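Side-chain contacts in diol-dehydratase (Roseburia inulinivorans, PDB 5I2A), which dehydrates 1,2-propanediol without vitamin B12, probably as a glycyl radical lyase related to pyruvate formate-lyase: residues S134-S139 / A519-L524; A142-R147 / M500-E505; N152-G157 / V508-A513; A670-T675 / H746-N751. All coordinates share one frame; numbering follows the deposited sequence.

Overall arrangement
Contacts 1, 2 and 3 all use the long helix 489-521. Three nearby pieces of chain, 134-139, 142-147 and 152-157, meet it at its end, in its first half and in between, and all three contacts also reach the second subunit. Contacts 2 and 3 are neighbours, with centres 8 Å apart, joined through Thr145 and Asn509; between centres, contact 1 lies 14 Å from contact 3 and 20 Å from contact 2. Along the chain contacts 2 and 3 cross, and contact 1 encloses both. Contact 4 follows later, its centre 19 Å from that of contact 2, where Met500 and Ile504 meet Phe673 and Tyr674. Helix 661-678 thus touches both helix 489-521 and, in contact 4, a loop of the glycine radical region.

Contact 1 of 4, residues S134-S139 / A519-L524; sequences SELATS and AKLAPL
Leu136 overlaps Leu521 near the end of helix 489-521, the two branched side chains meeting at a slant. Leu521 CD1 does most of the touching: it lies 3.7 Å from Leu136 CD2 and also reaches Leu136 CB at 3.9 Å, so one methyl rests against both the root and a branch of its partner. The same Leu136 CD2 comes within 3.9 Å of Leu521 CG. Both leucines leave their backbones toward the opposing segment, yet their CA atoms are still 8.6 Å apart, and the gap is spanned by side chains. In Leu136, CG stands anti to the backbone N (chi1 -178°), which brings CD2 to Leu521. Lys520 adds the outer margin of the patch through its first carbon, with CB 4.2 Å from Leu136 CD2, while the rest of its chain runs outward and takes the ammonium group away from the leucines. The pairing is plain helix-to-helix packing, in which the short helix 133-139 lies beside the C-terminal turn of helix 489-521; Ala522 is the first residue to leave the helical conformation. One position along the short helix, Ala137 packs on Ile514 and Ala517 of the same long helix, and Tyr140, just past the short helix, touches Lys520. The contact also belongs to the dimer interface: Gln47 of the second subunit packs on Leu136, and Pro48 of that subunit on Ser139.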
# COMPACT_ATOMS: atom_id res chain seq x y z
N SER A 134 13.46 4.55 5.42
CA SER A 134 14.74 4.54 4.74
C SER A 134 15.09 3.14 4.22
O SER A 134 15.61 3.01 3.12
CB SER A 134 15.86 5.06 5.65
OG SER A 134 16.01 4.28 6.81
N GLU A 135 14.76 2.11 4.99
CA GLU A 135 15.04 0.73 4.55
C GLU A 135 14.16 0.31 3.37
O GLU A 135 14.64 -0.31 2.44
CB GLU A 135 14.86 -0.24 5.72
CG GLU A 135 15.98 -0.19 6.74
CD GLU A 135 15.62 -0.91 8.04
OE1 GLU A 135 16.05 -2.06 8.22
OE2 GLU A 135 14.88 -0.34 8.86
N LEU A 136 12.87 0.64 3.42
CA LEU A 136 12.00 0.35 2.28
C LEU A 136 12.45 1.12 1.04
O LEU A 136 12.49 0.57 -0.06
CB LEU A 136 10.54 0.67 2.62
CG LEU A 136 9.53 0.37 1.51
CD1 LEU A 136 9.61 -1.11 1.11
CD2 LEU A 136 8.11 0.73 1.95
N ALA A 137 12.79 2.40 1.20
CA ALA A 137 13.31 3.19 0.09
C ALA A 137 14.52 2.51 -0.58
O ALA A 137 14.60 2.40 -1.80
CB ALA A 137 13.70 4.60 0.56
N THR A 138 15.46 2.07 0.25
CA THR A 138 16.67 1.44 -0.26
C THR A 138 16.33 0.23 -1.15
O THR A 138 16.88 0.08 -2.24
CB THR A 138 17.60 0.99 0.88
OG1 THR A 138 18.07 2.14 1.59
CG2 THR A 138 18.80 0.19 0.34
N SER A 139 15.41 -0.61 -0.68
CA SER A 139 15.02 -1.81 -1.42
C SER A 139 14.36 -1.46 -2.75
O SER A 139 14.39 -2.25 -3.68
CB SER A 139 14.08 -2.68 -0.59
OG SER A 139 14.69 -3.05 0.64
N ALA A 519 4.83 7.10 1.02
CA ALA A 519 3.44 6.79 0.70
C ALA A 519 2.96 5.57 1.47
O ALA A 519 1.85 5.54 1.95
CB ALA A 519 3.25 6.57 -0.81
N LYS A 520 3.83 4.58 1.61
CA LYS A 520 3.42 3.30 2.17
C LYS A 520 3.54 3.27 3.68
O LYS A 520 2.71 2.67 4.35
CB LYS A 520 4.23 2.16 1.54
CG LYS A 520 3.87 1.95 0.04
CD LYS A 520 4.75 0.92 -0.63
CE LYS A 520 4.33 0.66 -2.10
NZ LYS A 520 2.99 0.07 -2.20
N LEU A 521 4.54 3.94 4.23
CA LEU A 521 4.82 3.80 5.65
C LEU A 521 4.59 5.07 6.47
O LEU A 521 4.42 4.99 7.67
CB LEU A 521 6.26 3.30 5.84
CG LEU A 521 6.57 1.89 5.33
CD1 LEU A 521 8.04 1.52 5.55
CD2 LEU A 521 5.65 0.86 6.01
N ALA A 522 4.58 6.24 5.83
CA ALA A 522 4.45 7.47 6.60
C ALA A 522 3.46 8.51 6.05
O ALA A 522 3.84 9.66 5.85
CB ALA A 522 5.85 8.11 6.77
N PRO A 523 2.19 8.11 5.83
CA PRO A 523 1.17 9.12 5.53
C PRO A 523 0.93 9.98 6.77
O PRO A 523 1.02 9.48 7.88
CB PRO A 523 -0.06 8.28 5.18
CG PRO A 523 0.10 7.04 6.04
CD PRO A 523 1.60 6.78 6.06
N LEU A 524 0.64 11.26 6.57
CA LEU A 524 0.52 12.18 7.69
C LEU A 524 -0.86 12.80 7.71
O LEU A 524 -1.15 13.71 6.95
CB LEU A 524 1.58 13.27 7.60
CG LEU A 524 3.02 12.80 7.47
CD1 LEU A 524 3.96 14.00 7.33
CD2 LEU A 524 3.41 11.94 8.68

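Contact 2 of 4, residues A142-R147 / M500-E505; sequences APETLR and MLYNIE
With CG anti to the backbone N (chi1 -178°) and a bend further out (chi3 64°), Arg147 swings its guanidinium toward the phenol of Tyr502, whose own CG is likewise anti to N and sends the ring across from the opposing helix. The Tyr502 hydroxyl arrives at the edge of the guanidinium, near its plane, with OH 3.2 Å from Arg147 NH2. The ring does not lie flat on the charged group: the two planes are turned 44° apart, and the nearest ring carbon, CZ of Tyr502, is 4.2 Å from Arg147 NH2. Glu144, three residues earlier and thus on the same face of helix 143-150, also meets this hydroxyl. Its CG lies 3.7 Å and its CB 3.9 Å from Tyr502 OH, while the chain bends at chi2 and leads the carboxylate away. Methylenes, not acid oxygens, are therefore what Glu144 offers the phenol. Here a short helix and the middle of the long helix 489-521 approach through the far end of one aromatic side chain, near the surface. Ala142 holds the N-cap position of the short helix, and Asn509 OD1 accepts from its backbone N and also bonds to Thr145 OG1, tying the first turn to the long helix. On the other helix, Asn503 ND2 sits at the Tyr502 ring edge, in plane, and is bonded to Gln499 O and Ser477 OG. Ser477 and Ile478 also touch the tyrosine, and Phe195 of the second subunit packs on Glu144.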
# COMPACT_ATOMS: atom_id res chain seq x y z
N ALA A 142 17.11 1.05 -7.86
CA ALA A 142 17.86 0.22 -8.79
C ALA A 142 19.34 0.11 -8.40
O ALA A 142 19.88 1.01 -7.76
CB ALA A 142 17.73 0.76 -10.20
N PRO A 143 19.99 -1.02 -8.76
CA PRO A 143 21.43 -1.15 -8.48
C PRO A 143 22.24 -0.02 -9.12
O PRO A 143 23.19 0.44 -8.51
CB PRO A 143 21.79 -2.50 -9.11
CG PRO A 143 20.50 -3.26 -9.14
CD PRO A 143 19.43 -2.23 -9.39
N GLU A 144 21.86 0.40 -10.32
CA GLU A 144 22.58 1.47 -11.00
C GLU A 144 22.44 2.79 -10.22
O GLU A 144 23.37 3.59 -10.18
CB GLU A 144 22.06 1.64 -12.44
CG GLU A 144 22.45 0.49 -13.39
CD GLU A 144 21.54 -0.74 -13.28
OE1 GLU A 144 20.71 -0.82 -12.35
OE2 GLU A 144 21.64 -1.62 -14.14
N THR A 145 21.29 2.99 -9.60
CA THR A 145 21.04 4.13 -8.74
C THR A 145 21.95 4.13 -7.51
O THR A 145 22.52 5.16 -7.15
CB THR A 145 19.57 4.17 -8.30
OG1 THR A 145 18.73 4.21 -9.46
CG2 THR A 145 19.30 5.39 -7.43
N LEU A 146 22.07 2.97 -6.87
CA LEU A 146 22.95 2.85 -5.72
C LEU A 146 24.40 3.15 -6.13
O LEU A 146 25.14 3.78 -5.38
CB LEU A 146 22.84 1.46 -5.08
CG LEU A 146 21.46 1.09 -4.52
CD1 LEU A 146 21.41 -0.37 -4.03
CD2 LEU A 146 21.08 2.04 -3.40
N ARG A 147 24.78 2.72 -7.33
CA ARG A 147 26.13 2.95 -7.83
C ARG A 147 26.37 4.45 -8.04
O ARG A 147 27.41 4.97 -7.66
CB ARG A 147 26.37 2.19 -9.14
CG ARG A 147 27.78 2.37 -9.70
CD ARG A 147 28.00 1.56 -10.98
NE ARG A 147 27.14 2.05 -12.04
CZ ARG A 147 26.93 1.42 -13.20
NH1 ARG A 147 27.53 0.27 -13.46
NH2 ARG A 147 26.11 1.95 -14.09
N MET A 500 24.89 13.59 -18.29
CA MET A 500 23.93 14.29 -17.46
C MET A 500 22.60 13.54 -17.46
O MET A 500 22.06 13.25 -16.41
CB MET A 500 23.74 15.73 -17.94
CG MET A 500 24.94 16.62 -17.61
SD MET A 500 24.96 17.11 -15.87
CE MET A 500 23.69 18.37 -15.88
N LEU A 501 22.10 13.22 -18.65
CA LEU A 501 20.79 12.58 -18.80
C LEU A 501 20.74 11.24 -18.08
O LEU A 501 19.79 10.96 -17.36
CB LEU A 501 20.44 12.41 -20.28
CG LEU A 501 19.03 11.89 -20.58
CD1 LEU A 501 17.97 12.77 -19.95
CD2 LEU A 501 18.81 11.77 -22.08
N TYR A 502 21.78 10.43 -18.26
CA TYR A 502 21.84 9.13 -17.59
C TYR A 502 21.72 9.26 -16.07
O TYR A 502 20.92 8.56 -15.43
CB TYR A 502 23.14 8.41 -17.94
CG TYR A 502 23.26 7.04 -17.30
CD1 TYR A 502 22.54 5.96 -17.78
CD2 TYR A 502 24.11 6.83 -16.22
CE1 TYR A 502 22.66 4.71 -17.21
CE2 TYR A 502 24.24 5.58 -15.64
CZ TYR A 502 23.50 4.53 -16.13
OH TYR A 502 23.63 3.28 -15.57
N ASN A 503 22.51 10.16 -15.50
CA ASN A 503 22.54 10.29 -14.05
C ASN A 503 21.34 11.04 -13.48
O ASN A 503 20.93 10.78 -12.36
CB ASN A 503 23.86 10.93 -13.63
CG ASN A 503 24.98 9.94 -13.66
OD1 ASN A 503 25.06 9.07 -12.80
ND2 ASN A 503 25.83 10.01 -14.68
N ILE A 504 20.77 11.94 -14.26
CA ILE A 504 19.53 12.58 -13.85
C ILE A 504 18.41 11.55 -13.69
O ILE A 504 17.65 11.58 -12.72
CB ILE A 504 19.09 13.66 -14.86
CG1 ILE A 504 19.98 14.89 -14.73
CG2 ILE A 504 17.62 14.05 -14.64
CD1 ILE A 504 19.85 15.84 -15.91
N GLU A 505 18.33 10.61 -14.62
CA GLU A 505 17.26 9.62 -14.56
C GLU A 505 17.42 8.69 -13.35
O GLU A 505 16.43 8.27 -12.74
CB GLU A 505 17.20 8.80 -15.86
CG GLU A 505 16.06 7.79 -15.84
CD GLU A 505 15.71 7.23 -17.22
OE1 GLU A 505 16.48 7.46 -18.18
OE2 GLU A 505 14.65 6.58 -17.34

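Contact 3 of 4, residues N152-G157 / V508-A513; sequences NFFTPG and VNADNA
Apolar packing centres on the methyl of Ala510, which faces two side chains of 152-157 at once: its CB is 3.8 Å from Phe154 CE1 and 4.0 Å from Pro156 CG. Phe154 places CG between its backbone N and carbonyl carbon (chi1 59°), which carries the ring toward the helix, where Leu506, Met507 and, from helix 143-150, Ala148 and Met149 also touch it. A mixed contact lies alongside, with Pro156 CB 3.9 Å from Asp511 OD1. Strand 154-155 belongs to a mixed sheet, pairing antiparallel with strand 454-457, and the long helix 489-521 packs here on this short strand and the proline after it. A hydrogen bond turns the chain as the strand ends: the backbone N of Gly157 donates to Thr155 OG1 at 3.1 Å, N-H...O angle 155°, forming an ST turn. At the other end, Asn152, with positive phi, is the C-prime residue of a Schellman motif that closes helix 143-150. The two asparagines of 508-513 bond elsewhere, Asn512 to Tyr689 OH and Lys682 O, and Asn509 ND2 to Phe195 O of the second subunit.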
# COMPACT_ATOMS: atom_id res chain seq x y z
N ASN A 152 28.85 9.51 -5.82
CA ASN A 152 28.53 10.90 -5.51
C ASN A 152 28.07 11.76 -6.70
O ASN A 152 28.41 12.94 -6.78
CB ASN A 152 29.73 11.57 -4.85
CG ASN A 152 30.17 10.84 -3.60
OD1 ASN A 152 29.34 10.46 -2.78
ND2 ASN A 152 31.46 10.62 -3.46
N PHE A 153 27.30 11.18 -7.62
CA PHE A 153 26.68 11.99 -8.66
C PHE A 153 25.60 12.87 -8.06
O PHE A 153 25.42 14.00 -8.48
CB PHE A 153 26.10 11.11 -9.77
CG PHE A 153 27.16 10.54 -10.67
CD1 PHE A 153 27.61 11.26 -11.75
CD2 PHE A 153 27.73 9.32 -10.39
CE1 PHE A 153 28.60 10.76 -12.55
CE2 PHE A 153 28.73 8.80 -11.20
CZ PHE A 153 29.17 9.51 -12.27
N PHE A 154 24.89 12.33 -7.06
CA PHE A 154 23.82 13.04 -6.38
C PHE A 154 23.59 12.42 -5.00
O PHE A 154 23.99 11.30 -4.75
CB PHE A 154 22.52 13.01 -7.21
CG PHE A 154 22.02 11.61 -7.50
CD1 PHE A 154 21.23 10.93 -6.58
CD2 PHE A 154 22.34 10.99 -8.69
CE1 PHE A 154 20.77 9.65 -6.85
CE2 PHE A 154 21.89 9.69 -8.97
CZ PHE A 154 21.11 9.02 -8.04
N THR A 155 22.95 13.16 -4.10
CA THR A 155 22.47 12.56 -2.86
C THR A 155 21.01 12.92 -2.59
O THR A 155 20.66 14.10 -2.60
CB THR A 155 23.33 12.97 -1.62
OG1 THR A 155 22.63 12.57 -0.43
CG2 THR A 155 23.56 14.48 -1.57
N PRO A 156 20.17 11.90 -2.39
CA PRO A 156 18.77 12.04 -2.00
C PRO A 156 18.62 11.88 -0.49
O PRO A 156 17.55 11.51 -0.04
CB PRO A 156 18.10 10.89 -2.74
CG PRO A 156 19.14 9.78 -2.64
CD PRO A 156 20.51 10.48 -2.61
N GLY A 157 19.67 12.17 0.27
CA GLY A 157 19.60 12.03 1.71
C GLY A 157 18.44 12.70 2.43
O GLY A 157 17.92 12.15 3.39
N VAL A 508 16.04 10.48 -10.43
CA VAL A 508 14.58 10.34 -10.46
C VAL A 508 14.20 8.98 -9.85
O VAL A 508 13.29 8.89 -9.03
CB VAL A 508 14.02 10.49 -11.90
CG1 VAL A 508 12.52 10.16 -11.96
CG2 VAL A 508 14.28 11.91 -12.45
N ASN A 509 14.95 7.94 -10.19
CA ASN A 509 14.72 6.63 -9.59
C ASN A 509 14.85 6.67 -8.06
O ASN A 509 14.00 6.14 -7.35
CB ASN A 509 15.69 5.59 -10.19
CG ASN A 509 15.45 4.18 -9.66
OD1 ASN A 509 16.10 3.75 -8.72
ND2 ASN A 509 14.50 3.46 -10.27
N ALA A 510 15.88 7.34 -7.56
CA ALA A 510 16.12 7.41 -6.11
C ALA A 510 14.98 8.15 -5.38
O ALA A 510 14.45 7.66 -4.38
CB ALA A 510 17.47 8.08 -5.82
N ASP A 511 14.60 9.31 -5.90
CA ASP A 511 13.53 10.08 -5.27
C ASP A 511 12.18 9.36 -5.35
O ASP A 511 11.43 9.34 -4.38
CB ASP A 511 13.42 11.47 -5.90
CG ASP A 511 14.40 12.45 -5.32
OD1 ASP A 511 14.71 12.35 -4.11
OD2 ASP A 511 14.84 13.34 -6.07
N ASN A 512 11.89 8.76 -6.50
CA ASN A 512 10.64 8.02 -6.66
C ASN A 512 10.59 6.83 -5.69
O ASN A 512 9.56 6.52 -5.13
CB ASN A 512 10.44 7.56 -8.11
CG ASN A 512 10.04 8.71 -9.04
OD1 ASN A 512 9.77 9.83 -8.59
ND2 ASN A 512 9.96 8.44 -10.34
N ALA A 513 11.73 6.17 -5.50
CA ALA A 513 11.82 5.08 -4.52
C ALA A 513 11.51 5.57 -3.10
O ALA A 513 10.75 4.94 -2.37
CB ALA A 513 13.20 4.43 -4.57

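Contact 4 of 4, residues A670-T675 / H746-N751; sequences AAYFYT and HAIASN
Ile748 lays both methyls against Thr675 and Tyr672 of helix 661-678, and this is the close-packed part. Ile748 CG2 sits 3.5 Å from Thr675 OG1 and 3.8 Å from Thr675 CB, and also comes within 4.0 Å of Tyr672 CE1. Ile748 CD1 reaches the edge of the Tyr672 ring, near its plane, likewise 4.0 Å from CE1. With CG1 anti to the backbone N (chi1 -166°), the branch ending in CD1 extends toward the tyrosine. Beside it, Ala749 CB meets Thr675 CG2 more distantly, at 4.1 Å. The looser side is bridged by solvent: one water donates to both Thr675 O, at 2.8 Å, and Ile748 O, at 3.0 Å, linking the two backbones. Ile748 O also accepts from Arg423 NH2. The Tyr672 edge and the Thr675 side chain would probably lose this apolar partner if an alanine stood in place of Ile748, opening a gap between helix and loop. Ala749 forms the centre of an inverse gamma turn, which bends the loop within the contact. The Tyr672 ring also makes a cation-pi contact with Arg676. The loop belongs to the glycine radical region and the helix to the pyruvate formate-lyase-like part. Their junction thus combines an apolar patch with polar ties: Asp745, at the start of the loop, braces the backbone N of Ile748 with OD1 and holds Tyr672 OH with OD2, which, together with the bridging water, is likely to fix the loop's position against the helix.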
# COMPACT_ATOMS: atom_id res chain seq x y z
N ALA A 670 24.32 24.76 -20.74
CA ALA A 670 24.62 23.70 -19.78
C ALA A 670 23.51 23.57 -18.74
O ALA A 670 23.18 22.46 -18.33
CB ALA A 670 25.94 23.95 -19.10
N ALA A 671 22.96 24.70 -18.29
CA ALA A 671 21.83 24.67 -17.37
C ALA A 671 20.67 23.86 -17.97
O ALA A 671 20.05 23.05 -17.28
CB ALA A 671 21.38 26.07 -17.03
N TYR A 672 20.42 24.05 -19.27
CA TYR A 672 19.36 23.31 -19.95
C TYR A 672 19.59 21.80 -19.94
O TYR A 672 18.63 21.05 -19.95
CB TYR A 672 19.21 23.79 -21.39
CG TYR A 672 18.27 24.96 -21.58
CD1 TYR A 672 17.06 25.03 -20.91
CD2 TYR A 672 18.60 25.99 -22.46
CE1 TYR A 672 16.19 26.10 -21.12
CE2 TYR A 672 17.75 27.07 -22.66
CZ TYR A 672 16.55 27.12 -21.99
OH TYR A 672 15.73 28.20 -22.21
N PHE A 673 20.85 21.36 -19.94
CA PHE A 673 21.15 19.92 -19.86
C PHE A 673 20.63 19.31 -18.55
O PHE A 673 20.51 18.09 -18.42
CB PHE A 673 22.66 19.66 -20.00
CG PHE A 673 23.18 19.82 -21.40
CD1 PHE A 673 22.32 20.10 -22.45
CD2 PHE A 673 24.53 19.66 -21.67
CE1 PHE A 673 22.80 20.24 -23.76
CE2 PHE A 673 25.02 19.79 -22.96
CZ PHE A 673 24.15 20.09 -24.01
N TYR A 674 20.36 20.18 -17.58
CA TYR A 674 19.81 19.74 -16.30
C TYR A 674 18.31 20.04 -16.22
O TYR A 674 17.52 19.18 -15.86
CB TYR A 674 20.54 20.41 -15.13
CG TYR A 674 20.04 19.98 -13.77
CD1 TYR A 674 20.37 18.73 -13.24
CD2 TYR A 674 19.24 20.81 -12.99
CE1 TYR A 674 19.92 18.34 -11.99
CE2 TYR A 674 18.79 20.43 -11.73
CZ TYR A 674 19.13 19.20 -11.24
OH TYR A 674 18.68 18.80 -10.01
N THR A 675 17.92 21.27 -16.58
CA THR A 675 16.54 21.71 -16.35
C THR A 675 15.53 21.17 -17.37
O THR A 675 14.38 20.97 -17.03
CB THR A 675 16.44 23.25 -16.33
OG1 THR A 675 16.91 23.77 -17.58
CG2 THR A 675 17.28 23.83 -15.18
N HIS A 746 15.68 30.99 -16.01
CA HIS A 746 15.31 30.75 -14.62
C HIS A 746 13.93 30.14 -14.47
O HIS A 746 13.71 29.33 -13.56
CB HIS A 746 15.36 32.05 -13.82
CG HIS A 746 16.74 32.61 -13.67
ND1 HIS A 746 17.43 32.55 -12.49
CD2 HIS A 746 17.55 33.22 -14.56
CE1 HIS A 746 18.62 33.10 -12.65
NE2 HIS A 746 18.72 33.52 -13.90
N ALA A 747 13.01 30.55 -15.35
CA ALA A 747 11.61 30.15 -15.24
C ALA A 747 11.42 28.64 -15.41
O ALA A 747 10.57 28.06 -14.75
CB ALA A 747 10.76 30.90 -16.26
N ILE A 748 12.22 28.01 -16.26
CA ILE A 748 12.12 26.57 -16.43
C ILE A 748 12.57 25.84 -15.16
O ILE A 748 12.08 24.76 -14.87
CB ILE A 748 12.91 26.07 -17.67
CG1 ILE A 748 12.52 24.64 -18.02
CG2 ILE A 748 14.43 26.21 -17.50
CD1 ILE A 748 13.19 24.15 -19.33
N ALA A 749 13.47 26.46 -14.39
CA ALA A 749 13.84 25.93 -13.08
C ALA A 749 12.84 26.39 -12.02
O ALA A 749 13.18 27.17 -11.12
CB ALA A 749 15.24 26.37 -12.69
N SER A 750 11.62 25.89 -12.13
CA SER A 750 10.51 26.46 -11.40
C SER A 750 10.46 25.96 -9.95
O SER A 750 9.58 26.36 -9.20
CB SER A 750 9.19 26.16 -12.13
OG SER A 750 9.10 24.81 -12.49
N ASN A 751 11.40 25.11 -9.56
CA ASN A 751 11.60 24.83 -8.15
C ASN A 751 12.44 25.93 -7.48
O ASN A 751 12.68 25.86 -6.28
CB ASN A 751 12.27 23.46 -7.92
CG ASN A 751 12.11 22.98 -6.48
OD1 ASN A 751 11.02 23.07 -5.90
ND2 ASN A 751 13.21 22.52 -5.88
O HOH W 1 12.88 21.89 -14.81